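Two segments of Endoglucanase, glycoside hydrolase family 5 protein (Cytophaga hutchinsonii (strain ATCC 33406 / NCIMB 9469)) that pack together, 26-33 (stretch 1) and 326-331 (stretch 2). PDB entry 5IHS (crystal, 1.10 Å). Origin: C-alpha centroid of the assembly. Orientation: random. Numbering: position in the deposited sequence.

Stretch 1 (26-33) KTIVEKYG
Stretch 2 (326-331) PIFDSL

Segments nearly three hundred residues apart in a chain often meet through a small apolar core bordered by one or two polar bonds, and the contact between residues 26-33 and 326-331 of this endoglucanase is a compact example. Together the two stretches bury 394 Å² against each other. Lys-26 CA lies nearest Leu-331 CA, at 6.1 Å, and Ile-28 CA nearest Phe-328 CA, at 7.1 Å; the pairing is thus in reversed order, the earlier residue of the first stretch facing the later one of the second.

Each backbone is shaped by its own local bonds. In the first stretch, Thr-27 (phi/psi -93/171, chi1 p) caps the helix of residues 28-32, where phi runs from -59° to -95° and psi from -30° to -52°: Glu-30 N donates to Thr-27 OG1 at 3.0 Å, while Thr-27 N returns a bond to Glu-30 OE1 at 3.1 Å, Glu-30 adopting m and t for chi1 and chi2. This reciprocal capping box satisfies amides that the first turn leaves without helical partners. Helical bonds follow from Lys-31 N to Thr-27 O (2.9 Å), Tyr-32 N to Ile-28 O (3.1 Å) and Gly-33 N to Val-29 O (2.8 Å). Gly-33 then leaves the helix with phi 74° and psi -152°, a positive phi that favours glycine. The second stretch continues a helix begun earlier in the chain, kinked at Pro-326 and Ile-327; over 326-329 phi stays within -60° to -67° and psi within -25° to -49°. Here Ser-330 N bonds to Ile-327 O at 3.2 Å and weakly to Pro-326 O at 3.0 Å, and Leu-331 N reaches Phe-328 O at 3.3 Å.

Ile-28 and Ile-327 form the middle of the apolar contacts. The CA-to-CB bond of Ile-28 points sideways, but the m, m rotamer brings the end of the chain nearer the partner. Ile-28 CD1 sits 3.7 Å from the centroid of the Phe-328 ring and only 11° off its normal, a CH-pi contact over the face; Ile-28 CG1 approaches Phe-328 CE1 at 3.5 Å. Although Phe-328 starts out away from the first stretch, its chi1 of -76° and chi2 of -84° make this approach possible. Ile-327 (m, t) points toward the first stretch, and its CG2 lies 3.8 Å from Ile-28 CD1 and 3.5 Å from Tyr-32 OH. That methyl meets the tyrosine ring obliquely, with Tyr-32 chi1 at -68° and chi2 at -46°.

Leu-331, with chi1 at -83° and chi2 at an unusual 7°, has the largest covered area, 102 Å². It packs against backbone as well as side chains: Leu-331 CD2 is 3.4 Å from Lys-26 O and 3.8 Å from Thr-27 O, while Leu-331 CG lies 3.7 Å from Lys-26 CB (chi1 -92°, then t, p, t).

A lysine joins the apolar and polar parts. Lys-31 points toward the second stretch and extends through t, t, t before turning to p at chi4. Lys-31 CD lies 3.9 Å from Leu-331 CD1, and Lys-31 NZ donates to Ser-330 OG at 3.0 Å, the sole hydrogen bond across the contact. Ser-330 OG (chi1 p) in turn donates to Ile-327 O at 2.7 Å, relaying the lysine's bond to the backbone.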

# COMPACT_ATOMS: atom_id res chain seq x y z
N LYS A 26 -5.60 -11.29 -21.40
CA LYS A 26 -5.68 -11.46 -19.94
C LYS A 26 -4.94 -10.35 -19.17
O LYS A 26 -3.81 -10.01 -19.53
CB LYS A 26 -5.04 -12.78 -19.54
CG LYS A 26 -5.97 -13.97 -19.47
CD LYS A 26 -5.18 -15.25 -19.22
CE LYS A 26 -4.79 -15.38 -17.76
NZ LYS A 26 -3.76 -16.45 -17.57
N THR A 27 -5.56 -9.84 -18.10
CA THR A 27 -5.01 -8.84 -17.20
C THR A 27 -4.30 -9.51 -16.03
O THR A 27 -4.40 -10.72 -15.81
CB THR A 27 -6.14 -8.00 -16.62
OG1 THR A 27 -6.98 -8.87 -15.84
CG2 THR A 27 -6.97 -7.31 -17.71
N ILE A 28 -3.59 -8.70 -15.24
CA ILE A 28 -2.90 -9.19 -14.05
C ILE A 28 -3.89 -9.83 -13.09
O ILE A 28 -3.62 -10.89 -12.51
CB ILE A 28 -2.15 -8.03 -13.37
CG1 ILE A 28 -1.04 -7.47 -14.27
CG2 ILE A 28 -1.64 -8.45 -12.00
CD1 ILE A 28 0.11 -8.42 -14.53
N VAL A 29 -5.03 -9.17 -12.87
CA VAL A 29 -6.01 -9.69 -11.93
C VAL A 29 -6.66 -10.96 -12.48
O VAL A 29 -7.00 -11.87 -11.71
CB VAL A 29 -7.01 -8.58 -11.56
CG1 VAL A 29 -8.17 -9.10 -10.75
CG2 VAL A 29 -6.28 -7.48 -10.77
N GLU A 30 -6.82 -11.07 -13.80
CA GLU A 30 -7.29 -12.34 -14.36
C GLU A 30 -6.25 -13.45 -14.18
O GLU A 30 -6.61 -14.60 -13.94
CB GLU A 30 -7.67 -12.17 -15.83
CG GLU A 30 -8.97 -11.43 -16.00
CD GLU A 30 -9.28 -11.04 -17.43
OE1 GLU A 30 -8.39 -11.15 -18.30
OE2 GLU A 30 -10.42 -10.60 -17.69
N LYS A 31 -4.97 -13.10 -14.26
CA LYS A 31 -3.90 -14.09 -14.07
C LYS A 31 -3.91 -14.68 -12.67
O LYS A 31 -3.89 -15.90 -12.49
CB LYS A 31 -2.54 -13.46 -14.40
CG LYS A 31 -1.35 -14.41 -14.21
CD LYS A 31 -0.03 -13.68 -14.38
CE LYS A 31 1.17 -14.59 -14.17
NZ LYS A 31 1.32 -15.61 -15.24
N TYR A 32 -3.91 -13.82 -11.64
CA TYR A 32 -3.75 -14.30 -10.27
C TYR A 32 -5.08 -14.52 -9.55
O TYR A 32 -5.15 -15.36 -8.64
CB TYR A 32 -2.89 -13.33 -9.46
CG TYR A 32 -1.43 -13.25 -9.85
CD1 TYR A 32 -0.67 -14.39 -10.09
CD2 TYR A 32 -0.80 -12.02 -9.95
CE1 TYR A 32 0.68 -14.30 -10.41
CE2 TYR A 32 0.54 -11.92 -10.27
CZ TYR A 32 1.28 -13.05 -10.49
OH TYR A 32 2.62 -12.89 -10.80
N GLY A 33 -6.11 -13.75 -9.90
CA GLY A 33 -7.43 -13.91 -9.31
C GLY A 33 -7.53 -13.40 -7.88
O GLY A 33 -6.82 -12.48 -7.45
N PRO A 326 8.20 -9.15 -16.88
CA PRO A 326 7.98 -10.56 -17.27
C PRO A 326 6.62 -11.10 -16.88
O PRO A 326 6.10 -12.02 -17.54
CB PRO A 326 9.12 -11.29 -16.56
CG PRO A 326 10.21 -10.25 -16.41
CD PRO A 326 9.47 -8.96 -16.15
N ILE A 327 6.01 -10.56 -15.83
CA ILE A 327 4.66 -10.97 -15.46
C ILE A 327 3.67 -10.53 -16.53
O ILE A 327 2.85 -11.33 -17.01
CB ILE A 327 4.28 -10.43 -14.07
CG1 ILE A 327 5.28 -10.90 -13.01
CG2 ILE A 327 2.87 -10.89 -13.70
CD1 ILE A 327 5.08 -10.29 -11.62
N PHE A 328 3.74 -9.26 -16.93
CA PHE A 328 2.90 -8.81 -18.05
C PHE A 328 3.21 -9.60 -19.32
O PHE A 328 2.29 -9.95 -20.07
CB PHE A 328 3.10 -7.32 -18.29
CG PHE A 328 2.39 -6.43 -17.29
CD1 PHE A 328 1.06 -6.10 -17.45
CD2 PHE A 328 3.08 -5.92 -16.19
CE1 PHE A 328 0.41 -5.28 -16.53
CE2 PHE A 328 2.44 -5.10 -15.25
CZ PHE A 328 1.10 -4.78 -15.42
N ASP A 329 4.48 -9.89 -19.58
CA ASP A 329 4.84 -10.61 -20.80
C ASP A 329 4.31 -12.04 -20.82
O ASP A 329 4.13 -12.60 -21.90
CB ASP A 329 6.36 -10.63 -20.98
CG ASP A 329 6.92 -9.26 -21.35
OD1 ASP A 329 6.15 -8.36 -21.73
OD2 ASP A 329 8.16 -9.10 -21.26
N SER A 330 4.07 -12.64 -19.65
CA SER A 330 3.61 -14.03 -19.57
C SER A 330 2.23 -14.21 -20.17
O SER A 330 1.86 -15.33 -20.51
CB SER A 330 3.58 -14.49 -18.11
OG SER A 330 2.47 -13.95 -17.40
N LEU A 331 1.47 -13.13 -20.28
CA LEU A 331 0.12 -13.20 -20.83
C LEU A 331 0.14 -12.94 -22.33
O LEU A 331 0.01 -11.80 -22.77
CB LEU A 331 -0.76 -12.15 -20.14
CG LEU A 331 -1.40 -12.47 -18.78
CD1 LEU A 331 -0.92 -13.79 -18.18
CD2 LEU A 331 -1.19 -11.33 -17.78